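Local coordinates for probable sugar ABC transporter, sugar-binding protein (Streptococcus pneumoniae, PDB 2W7Y) that binds the blood group A-trisaccharide as the solute-binding protein of a probable sugar ABC transporter, presumably delivering glycans for uptake, at residues P176-F185 / A294-V302; G280-S288 / A366-I375. All coordinates share one frame; numbering follows the deposited sequence.

Overall arrangement
Contact 1 and contact 2 are neighbours whose segments alternate along the chain, and they illustrate how consecutive elements can serve two neighbourhoods: helix 284-287 of contact 2 is followed, after a short connection, by strand 293-296 of contact 1. Their centres are about 19 Å apart, yet they touch, because Pro295 packs on Gln373 and Ala374 of helix 366-379. Each is partly buried. Contact 1, farther from the centre of the chain, joins a loop and helix start to a strand end and turn through a proline among aromatic rings, one backbone bond and waters. Contact 2 is helix packing by aliphatic side chains and hydroxyls, and one of its residues, Trp282, lines the glycan pocket.

Contact 1. Residues P176-F185 / A294-V302; sequences PDQWNTWDDF and APGIYPAGV
Pro299 is the hub of this contact, its ring set among three aromatic side chains of 176-185. Pro299 CG lies 3.6 Å from Phe185 CB, while Pro299 CD approaches Trp179 CE3 at 4.1 Å; Trp182 CE3 is a looser neighbour of Pro299 CG. Trp179 and Pro299 run side by side and point the same way, whereas Phe185 crosses the proline at a slant. With its CG anti to the backbone N (chi1 162°), Phe185 carries its ring away from 294-302 and against one face of the Trp179 indole, where Phe185 CD1 sits 3.5 Å from the indole plane, offset toward the rim. The opposite indole face is covered by Pro176 CA, so the ring is sandwiched between residues of its own segment.

The backbone supplies the polar link. Trp179 is the centre of an inverse gamma turn, and Trp179 O accepts from Ala300 N at 3.0 Å. The same oxygen takes a CA-H...O contact from Pro299. Next along the chain, Thr181 and Asp184 form a capping box that starts helix 182-193. Segment 294-302 leaves a strand that pairs with strand 157-164 in a mixed sheet, Gly296 bonding to Leu161, and turns through a G1 beta bulge in which Gly301 and Val302 face Tyr298.

Waters extend the junction. One lies near the carbonyls of Pro176 and Ile297, and a second accepts from Gly301 N at 2.8 Å beside Trp179 O. Farther along, Pro176 CB rests 3.8 Å from Ile297 O, and outside the pair Trp182 packs against helix 237-252.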
loop_
_atom_site.group_PDB
_atom_site.type_symbol
_atom_site.label_atom_id
_atom_site.label_comp_id
_atom_site.label_asym_id
_atom_site.label_seq_id
_atom_site.Cartn_x
_atom_site.Cartn_y
_atom_site.Cartn_z
ATOM N N PRO A 176 5.355 -10.239 -17.264
ATOM C CA PRO A 176 6.018 -9.160 -16.520
ATOM C C PRO A 176 7.553 -9.204 -16.451
ATOM O O PRO A 176 8.192 -8.151 -16.471
ATOM C CB PRO A 176 5.404 -9.286 -15.130
ATOM C CG PRO A 176 4.023 -9.729 -15.414
ATOM C CD PRO A 176 4.171 -10.729 -16.529
ATOM N N ASP A 177 8.134 -10.399 -16.387
ATOM C CA ASP A 177 9.593 -10.554 -16.370
ATOM C C ASP A 177 10.243 -10.202 -17.717
ATOM O O ASP A 177 11.463 -10.034 -17.798
ATOM C CB ASP A 177 9.984 -11.973 -15.939
ATOM C CG ASP A 177 9.404 -13.043 -16.854
ATOM O OD1 ASP A 177 10.182 -13.842 -17.419
ATOM O OD2 ASP A 177 8.167 -13.078 -17.016
ATOM N N GLN A 178 9.425 -10.089 -18.764
ATOM C CA GLN A 178 9.911 -9.729 -20.100
ATOM C C GLN A 178 9.694 -8.248 -20.418
ATOM O O GLN A 178 10.111 -7.774 -21.475
ATOM C CB GLN A 178 9.249 -10.597 -21.186
ATOM C CG GLN A 178 9.435 -12.106 -21.020
ATOM C CD GLN A 178 8.657 -12.913 -22.050
ATOM O OE1 GLN A 178 7.555 -13.404 -21.775
ATOM N NE2 GLN A 178 9.222 -13.044 -23.248
ATOM N N TRP A 179 9.034 -7.526 -19.515
ATOM C CA TRP A 179 8.762 -6.098 -19.717
ATOM C C TRP A 179 9.968 -5.238 -19.361
ATOM O O TRP A 179 10.094 -4.766 -18.229
ATOM C CB TRP A 179 7.552 -5.626 -18.902
ATOM C CG TRP A 179 6.251 -6.312 -19.205
ATOM C CD1 TRP A 179 5.928 -7.017 -20.327
ATOM C CD2 TRP A 179 5.084 -6.320 -18.374
ATOM N NE1 TRP A 179 4.637 -7.479 -20.239
ATOM C CE2 TRP A 179 4.095 -7.068 -19.051
ATOM C CE3 TRP A 179 4.780 -5.772 -17.117
ATOM C CZ2 TRP A 179 2.823 -7.284 -18.518
ATOM C CZ3 TRP A 179 3.511 -5.987 -16.584
ATOM C CH2 TRP A 179 2.550 -6.740 -17.286
ATOM N N ASN A 180 10.848 -5.034 -20.337
ATOM C CA ASN A 180 12.045 -4.218 -20.145
ATOM C C ASN A 180 11.769 -2.730 -20.288
ATOM O O ASN A 180 12.487 -1.906 -19.723
ATOM C CB ASN A 180 13.146 -4.653 -21.111
ATOM C CG ASN A 180 13.674 -6.038 -20.793
ATOM O OD1 ASN A 180 13.833 -6.401 -19.627
ATOM N ND2 ASN A 180 13.949 -6.819 -21.832
ATOM N N THR A 181 10.726 -2.403 -21.048
ATOM C CA THR A 181 10.292 -1.023 -21.255
ATOM C C THR A 181 8.780 -0.879 -21.042
ATOM O O THR A 181 8.053 -1.873 -20.977
ATOM C CB THR A 181 10.642 -0.509 -22.681
ATOM O OG1 THR A 181 10.101 -1.401 -23.662
ATOM C CG2 THR A 181 12.154 -0.387 -22.877
ATOM N N TRP A 182 8.324 0.368 -20.940
ATOM C CA TRP A 182 6.901 0.691 -20.857
ATOM C C TRP A 182 6.137 0.200 -22.089
ATOM O O TRP A 182 5.019 -0.306 -21.972
ATOM C CB TRP A 182 6.711 2.202 -20.687
ATOM C CG TRP A 182 5.272 2.625 -20.615
ATOM C CD1 TRP A 182 4.533 3.186 -21.616
ATOM C CD2 TRP A 182 4.397 2.509 -19.486
ATOM N NE1 TRP A 182 3.252 3.433 -21.178
ATOM C CE2 TRP A 182 3.141 3.024 -19.876
ATOM C CE3 TRP A 182 4.551 2.014 -18.182
ATOM C CZ2 TRP A 182 2.044 3.065 -19.007
ATOM C CZ3 TRP A 182 3.457 2.056 -17.317
ATOM C CH2 TRP A 182 2.221 2.579 -17.737
ATOM N N ASP A 183 6.750 0.354 -23.261
ATOM C CA ASP A 183 6.160 -0.084 -24.526
ATOM C C ASP A 183 5.903 -1.596 -24.584
ATOM O O ASP A 183 4.911 -2.027 -25.171
ATOM C CB ASP A 183 7.016 0.382 -25.711
ATOM C CG ASP A 183 6.928 1.895 -25.948
ATOM O OD1 ASP A 183 7.725 2.419 -26.753
ATOM O OD2 ASP A 183 6.064 2.567 -25.342
ATOM N N ASP A 184 6.778 -2.389 -23.963
ATOM C CA ASP A 184 6.564 -3.838 -23.828
ATOM C C ASP A 184 5.287 -4.152 -23.049
ATOM O O ASP A 184 4.543 -5.070 -23.404
ATOM C CB ASP A 184 7.752 -4.512 -23.130
ATOM C CG ASP A 184 9.016 -4.529 -23.980
ATOM O OD1 ASP A 184 8.928 -4.535 -25.228
ATOM O OD2 ASP A 184 10.110 -4.560 -23.380
ATOM N N PHE A 185 5.059 -3.396 -21.977
ATOM C CA PHE A 185 3.868 -3.534 -21.141
ATOM C C PHE A 185 2.590 -3.185 -21.907
ATOM O O PHE A 185 1.614 -3.929 -21.851
ATOM C CB PHE A 185 4.011 -2.667 -19.883
ATOM C CG PHE A 185 2.709 -2.392 -19.169
ATOM C CD1 PHE A 185 2.018 -3.413 -18.523
ATOM C CD2 PHE A 185 2.187 -1.100 -19.129
ATOM C CE1 PHE A 185 0.828 -3.162 -17.865
ATOM C CE2 PHE A 185 0.989 -0.836 -18.464
ATOM C CZ PHE A 185 0.309 -1.869 -17.833
ATOM N N ALA A 294 0.199 -15.345 -10.907
ATOM C CA ALA A 294 1.562 -15.320 -10.419
ATOM C C ALA A 294 2.031 -13.901 -10.077
ATOM O O ALA A 294 1.509 -12.919 -10.613
ATOM C CB ALA A 294 2.487 -15.965 -11.447
ATOM N N PRO A 295 3.008 -13.785 -9.160
ATOM C CA PRO A 295 3.583 -12.468 -8.899
ATOM C C PRO A 295 4.552 -12.000 -9.991
ATOM O O PRO A 295 5.252 -12.807 -10.602
ATOM C CB PRO A 295 4.325 -12.663 -7.574
ATOM C CG PRO A 295 4.642 -14.108 -7.517
ATOM C CD PRO A 295 3.588 -14.834 -8.298
ATOM N N GLY A 296 4.568 -10.693 -10.224
ATOM C CA GLY A 296 5.567 -10.057 -11.064
ATOM C C GLY A 296 5.800 -8.656 -10.549
ATOM O O GLY A 296 5.224 -8.260 -9.540
ATOM N N ILE A 297 6.642 -7.898 -11.237
ATOM C CA ILE A 297 6.828 -6.481 -10.913
ATOM C C ILE A 297 6.641 -5.618 -12.161
ATOM O O ILE A 297 6.291 -6.127 -13.228
ATOM C CB ILE A 297 8.183 -6.188 -10.186
ATOM C CG1 ILE A 297 9.381 -6.686 -11.010
ATOM C CG2 ILE A 297 8.182 -6.787 -8.775
ATOM C CD1 ILE A 297 10.723 -6.185 -10.525
ATOM N N TYR A 298 6.885 -4.320 -12.017
ATOM C CA TYR A 298 6.577 -3.329 -13.043
ATOM C C TYR A 298 7.707 -3.175 -14.067
ATOM O O TYR A 298 8.846 -3.551 -13.776
ATOM C CB TYR A 298 6.232 -1.994 -12.370
ATOM C CG TYR A 298 5.036 -2.095 -11.445
ATOM C CD1 TYR A 298 3.757 -1.765 -11.889
ATOM C CD2 TYR A 298 5.182 -2.550 -10.133
ATOM C CE1 TYR A 298 2.656 -1.867 -11.043
ATOM C CE2 TYR A 298 4.095 -2.659 -9.284
ATOM C CZ TYR A 298 2.834 -2.319 -9.742
ATOM O OH TYR A 298 1.753 -2.435 -8.898
ATOM N N PRO A 299 7.390 -2.649 -15.278
ATOM C CA PRO A 299 8.364 -2.482 -16.371
ATOM C C PRO A 299 9.685 -1.845 -15.944
ATOM O O PRO A 299 9.708 -0.984 -15.055
ATOM C CB PRO A 299 7.635 -1.566 -17.350
ATOM C CG PRO A 299 6.209 -1.865 -17.142
ATOM C CD PRO A 299 6.045 -2.197 -15.689
ATOM N N ALA A 300 10.764 -2.280 -16.596
ATOM C CA ALA A 300 12.139 -1.873 -16.276
ATOM C C ALA A 300 12.606 -2.331 -14.884
ATOM O O ALA A 300 13.507 -1.732 -14.295
ATOM C CB ALA A 300 12.330 -0.355 -16.468
ATOM N N GLY A 301 11.997 -3.406 -14.382
ATOM C CA GLY A 301 12.381 -4.013 -13.108
ATOM C C GLY A 301 12.153 -3.148 -11.880
ATOM O O GLY A 301 12.947 -3.180 -10.942
ATOM N N VAL A 302 11.059 -2.388 -11.883
ATOM C CA VAL A 302 10.719 -1.507 -10.765
ATOM C C VAL A 302 9.632 -2.133 -9.889
ATOM O O VAL A 302 8.706 -2.770 -10.392
ATOM C CB VAL A 302 10.293 -0.091 -11.250
ATOM C CG1 VAL A 302 9.995 0.836 -10.074
ATOM C CG2 VAL A 302 11.376 0.524 -12.130
HETATM O O HOH W 1 8.316 -5.862 -15.405
HETATM O O HOH W 2 10.801 -5.653 -15.590
#

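Contact 2. Residues G280-S288 / A366-I375. With GAL (beta-D-galactopyranose), chain C; A2G (2-acetamido-2-deoxy-alpha-D-galactopyranose), chain B.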
loop_
_atom_site.group_PDB
_atom_site.type_symbol
_atom_site.label_atom_id
_atom_site.label_comp_id
_atom_site.label_asym_id
_atom_site.label_seq_id
_atom_site.Cartn_x
_atom_site.Cartn_y
_atom_site.Cartn_z
ATOM N N GLY A 280 -0.504 -5.424 -3.647
ATOM C CA GLY A 280 0.690 -5.832 -2.909
ATOM C C GLY A 280 0.802 -7.314 -2.613
ATOM O O GLY A 280 -0.065 -8.100 -2.994
ATOM N N VAL A 281 1.880 -7.685 -1.925
ATOM C CA VAL A 281 2.167 -9.083 -1.591
ATOM C C VAL A 281 1.103 -9.693 -0.677
ATOM O O VAL A 281 0.869 -10.903 -0.702
ATOM C CB VAL A 281 3.589 -9.261 -0.967
ATOM C CG1 VAL A 281 4.670 -8.821 -1.944
ATOM C CG2 VAL A 281 3.724 -8.510 0.361
ATOM N N TRP A 282 0.454 -8.836 0.111
ATOM C CA TRP A 282 -0.581 -9.232 1.061
ATOM C C TRP A 282 -1.807 -9.865 0.394
ATOM O O TRP A 282 -2.651 -10.448 1.073
ATOM C CB TRP A 282 -0.994 -8.025 1.909
ATOM C CG TRP A 282 -1.429 -6.831 1.092
ATOM C CD1 TRP A 282 -2.681 -6.589 0.604
ATOM C CD2 TRP A 282 -0.614 -5.727 0.669
ATOM N NE1 TRP A 282 -2.697 -5.406 -0.089
ATOM C CE2 TRP A 282 -1.443 -4.857 -0.071
ATOM C CE3 TRP A 282 0.735 -5.386 0.846
ATOM C CZ2 TRP A 282 -0.969 -3.665 -0.627
ATOM C CZ3 TRP A 282 1.203 -4.202 0.291
ATOM C CH2 TRP A 282 0.354 -3.359 -0.437
ATOM N N ALA A 283 -1.888 -9.756 -0.932
ATOM C CA ALA A 283 -2.967 -10.357 -1.723
ATOM C C ALA A 283 -2.838 -11.875 -1.868
ATOM O O ALA A 283 -3.763 -12.540 -2.341
ATOM C CB ALA A 283 -3.038 -9.704 -3.097
ATOM N N SER A 284 -1.693 -12.408 -1.445
ATOM C CA SER A 284 -1.322 -13.815 -1.630
ATOM C C SER A 284 -2.353 -14.846 -1.174
ATOM O O SER A 284 -2.559 -15.850 -1.857
ATOM C CB SER A 284 0.014 -14.093 -0.948
ATOM O OG SER A 284 1.053 -13.433 -1.630
ATOM N N GLY A 285 -2.983 -14.602 -0.027
ATOM C CA GLY A 285 -4.007 -15.498 0.509
ATOM C C GLY A 285 -5.236 -15.638 -0.372
ATOM O O GLY A 285 -5.852 -16.707 -0.430
ATOM N N GLU A 286 -5.597 -14.551 -1.048
ATOM C CA GLU A 286 -6.724 -14.543 -1.982
ATOM C C GLU A 286 -6.289 -15.074 -3.339
ATOM O O GLU A 286 -7.097 -15.585 -4.117
ATOM C CB GLU A 286 -7.278 -13.122 -2.140
ATOM C CG GLU A 286 -7.954 -12.564 -0.896
ATOM C CD GLU A 286 -9.223 -13.305 -0.543
ATOM O OE1 GLU A 286 -9.307 -13.836 0.589
ATOM O OE2 GLU A 286 -10.134 -13.367 -1.400
HETATM N N MSE A 287 -4.994 -14.961 -3.604
HETATM C CA MSE A 287 -4.438 -15.285 -4.905
HETATM C C MSE A 287 -4.099 -16.771 -5.056
HETATM O O MSE A 287 -4.271 -17.341 -6.137
HETATM C CB MSE A 287 -3.217 -14.404 -5.163
HETATM C CG MSE A 287 -3.238 -13.711 -6.506
HETATM SE SE MSE A 287 -4.230 -12.029 -6.626
HETATM C CE MSE A 287 -6.059 -12.572 -6.249
ATOM N N SER A 288 -3.652 -17.393 -3.965
ATOM C CA SER A 288 -3.215 -18.796 -3.959
ATOM C C SER A 288 -4.324 -19.798 -4.292
ATOM O O SER A 288 -4.046 -20.962 -4.586
ATOM C CB SER A 288 -2.591 -19.154 -2.607
ATOM O OG SER A 288 -3.569 -19.182 -1.580
ATOM N N ALA A 366 0.418 -23.046 0.287
ATOM C CA ALA A 366 0.500 -22.413 -1.027
ATOM C C ALA A 366 0.571 -20.896 -0.895
ATOM O O ALA A 366 1.296 -20.240 -1.639
ATOM C CB ALA A 366 -0.685 -22.824 -1.894
ATOM N N THR A 367 -0.179 -20.356 0.064
ATOM C CA THR A 367 -0.193 -18.924 0.362
ATOM C C THR A 367 1.196 -18.404 0.739
ATOM O O THR A 367 1.658 -17.396 0.201
ATOM C CB THR A 367 -1.216 -18.598 1.477
ATOM O OG1 THR A 367 -2.543 -18.801 0.973
ATOM C CG2 THR A 367 -1.073 -17.153 1.959
ATOM N N THR A 368 1.849 -19.104 1.662
ATOM C CA THR A 368 3.184 -18.747 2.140
ATOM C C THR A 368 4.247 -18.885 1.037
ATOM O O THR A 368 5.215 -18.128 1.013
ATOM C CB THR A 368 3.552 -19.587 3.393
ATOM O OG1 THR A 368 2.469 -19.531 4.334
ATOM C CG2 THR A 368 4.818 -19.071 4.061
ATOM N N LYS A 369 4.042 -19.831 0.120
ATOM C CA LYS A 369 4.936 -20.036 -1.026
ATOM C C LYS A 369 4.989 -18.850 -1.993
ATOM O O LYS A 369 6.068 -18.314 -2.239
ATOM C CB LYS A 369 4.576 -21.319 -1.790
ATOM C CG LYS A 369 5.142 -22.596 -1.178
ATOM C CD LYS A 369 4.595 -23.846 -1.875
ATOM C CE LYS A 369 5.230 -24.069 -3.247
ATOM N NZ LYS A 369 4.591 -25.208 -3.958
ATOM N N ILE A 370 3.842 -18.442 -2.544
ATOM C CA ILE A 370 3.828 -17.300 -3.475
ATOM C C ILE A 370 4.024 -15.968 -2.761
ATOM O O ILE A 370 4.449 -15.003 -3.381
ATOM C CB ILE A 370 2.592 -17.241 -4.463
ATOM C CG1 ILE A 370 1.347 -16.589 -3.831
ATOM C CG2 ILE A 370 2.335 -18.579 -5.149
ATOM C CD1 ILE A 370 0.625 -17.398 -2.804
ATOM N N LEU A 371 3.723 -15.927 -1.463
ATOM C CA LEU A 371 4.011 -14.755 -0.636
ATOM C C LEU A 371 5.511 -14.494 -0.622
ATOM O O LEU A 371 5.954 -13.383 -0.914
ATOM C CB LEU A 371 3.526 -14.967 0.799
ATOM C CG LEU A 371 2.953 -13.818 1.641
ATOM C CD1 LEU A 371 3.069 -14.187 3.109
ATOM C CD2 LEU A 371 3.567 -12.456 1.378
ATOM N N GLY A 372 6.279 -15.526 -0.286
ATOM C CA GLY A 372 7.736 -15.464 -0.285
ATOM C C GLY A 372 8.305 -15.180 -1.660
ATOM O O GLY A 372 9.316 -14.485 -1.783
ATOM N N GLN A 373 7.652 -15.716 -2.691
ATOM C CA GLN A 373 8.033 -15.471 -4.081
ATOM C C GLN A 373 7.809 -14.010 -4.456
ATOM O O GLN A 373 8.673 -13.380 -5.067
ATOM C CB GLN A 373 7.249 -16.387 -5.035
ATOM C CG GLN A 373 7.825 -16.423 -6.448
ATOM C CD GLN A 373 6.850 -16.923 -7.505
ATOM O OE1 GLN A 373 5.803 -17.502 -7.197
ATOM N NE2 GLN A 373 7.198 -16.701 -8.767
ATOM N N ALA A 374 6.649 -13.480 -4.075
ATOM C CA ALA A 374 6.297 -12.085 -4.331
ATOM C C ALA A 374 7.224 -11.110 -3.599
ATOM O O ALA A 374 7.643 -10.103 -4.173
ATOM C CB ALA A 374 4.838 -11.831 -3.964
ATOM N N ILE A 375 7.547 -11.413 -2.343
ATOM C CA ILE A 375 8.479 -10.583 -1.564
ATOM C C ILE A 375 9.897 -10.581 -2.164
ATOM O O ILE A 375 10.504 -9.518 -2.308
ATOM C CB ILE A 375 8.506 -10.981 -0.058
ATOM C CG1 ILE A 375 7.147 -10.700 0.598
ATOM C CG2 ILE A 375 9.609 -10.224 0.682
ATOM C CD1 ILE A 375 6.970 -11.354 1.964
HETATM C C1 GAL C . -3.896 -4.390 4.623
HETATM C C2 GAL C . -4.445 -3.191 3.847
HETATM C C3 GAL C . -3.604 -2.925 2.595
HETATM C C4 GAL C . -2.103 -2.906 2.905
HETATM C C5 GAL C . -1.734 -4.191 3.659
HETATM C C6 GAL C . -0.251 -4.302 4.023
HETATM O O1 GAL C . -4.511 -4.432 5.890
HETATM O O2 GAL C . -5.782 -3.476 3.490
HETATM O O3 GAL C . -4.012 -1.718 1.991
HETATM O O4 GAL C . -1.805 -1.755 3.660
HETATM O O5 GAL C . -2.505 -4.282 4.842
HETATM O O6 GAL C . 0.072 -5.665 4.225
HETATM O O5 A2G B . -4.419 -2.530 -0.215
HETATM C C1 A2G B . -3.963 -1.481 0.681
HETATM C C2 A2G B . -4.524 -0.162 0.176
HETATM N N2 A2G B . -4.143 0.947 1.050
HETATM C C3 A2G B . -6.057 -0.233 0.153
HETATM O O3 A2G B . -6.605 1.031 -0.228
HETATM C C4 A2G B . -6.529 -1.354 -0.774
HETATM O O4 A2G B . -6.152 -1.070 -2.127
HETATM C C5 A2G B . -5.885 -2.671 -0.318
HETATM C C6 A2G B . -6.240 -3.830 -1.247
HETATM O O6 A2G B . -5.509 -4.985 -0.829
HETATM C C7 A2G B . -3.550 2.040 0.583
HETATM O O7 A2G B . -3.238 2.220 -0.594
HETATM C C8 A2G B . -3.255 3.093 1.647
#
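The glycan pocket of this solute-binding protein is backed here by a 3-10 turn followed by a short helix, packed against helix 366-379. Trp282 faces the sugar while Val281 and Ser284 face the helix. One face of the Trp282 indole carries the galactose, whose C5 stands 3.5 Å from the ring plane toward the rim, and Gly280 CA covers the opposite face. At the indole edge, Trp282 NE1 donates to O6 of the N-acetylgalactosamine (A2G) at 2.9 Å.

On the helix side, Val281 CG1 meets Ala374 CB at 3.6 Å, and the valine crosses Leu371 and Ile375 at about right angles. Ser284 OG, anti to its carbonyl carbon (chi1 -69°), donates back to Val281 O at 2.7 Å, in the plane of that carbonyl, which also accepts from Ser284 N. Ser284 CB lies beside Ile370 CD1, and Ser284 OG rests 3.4 Å from Leu371 CA. Thr367 CG2 packs on the CA of Gly285. Farther along, Ser288 OG and Thr367 OG1 share a hydrogen bond of 2.8 Å.

Beyond the two segments, Phe157 meets Trp282 edge-to-face. Trp282 thus contributes stacking, consistent with CH-pi contact, and an N-H donor to a site that Tyr46, Glu205, Asn279 and Arg209 help complete, while Val281 joins the turn to the helix by aliphatic packing and the Ser288-Thr367 hydroxyl pair adds a polar tie farther on.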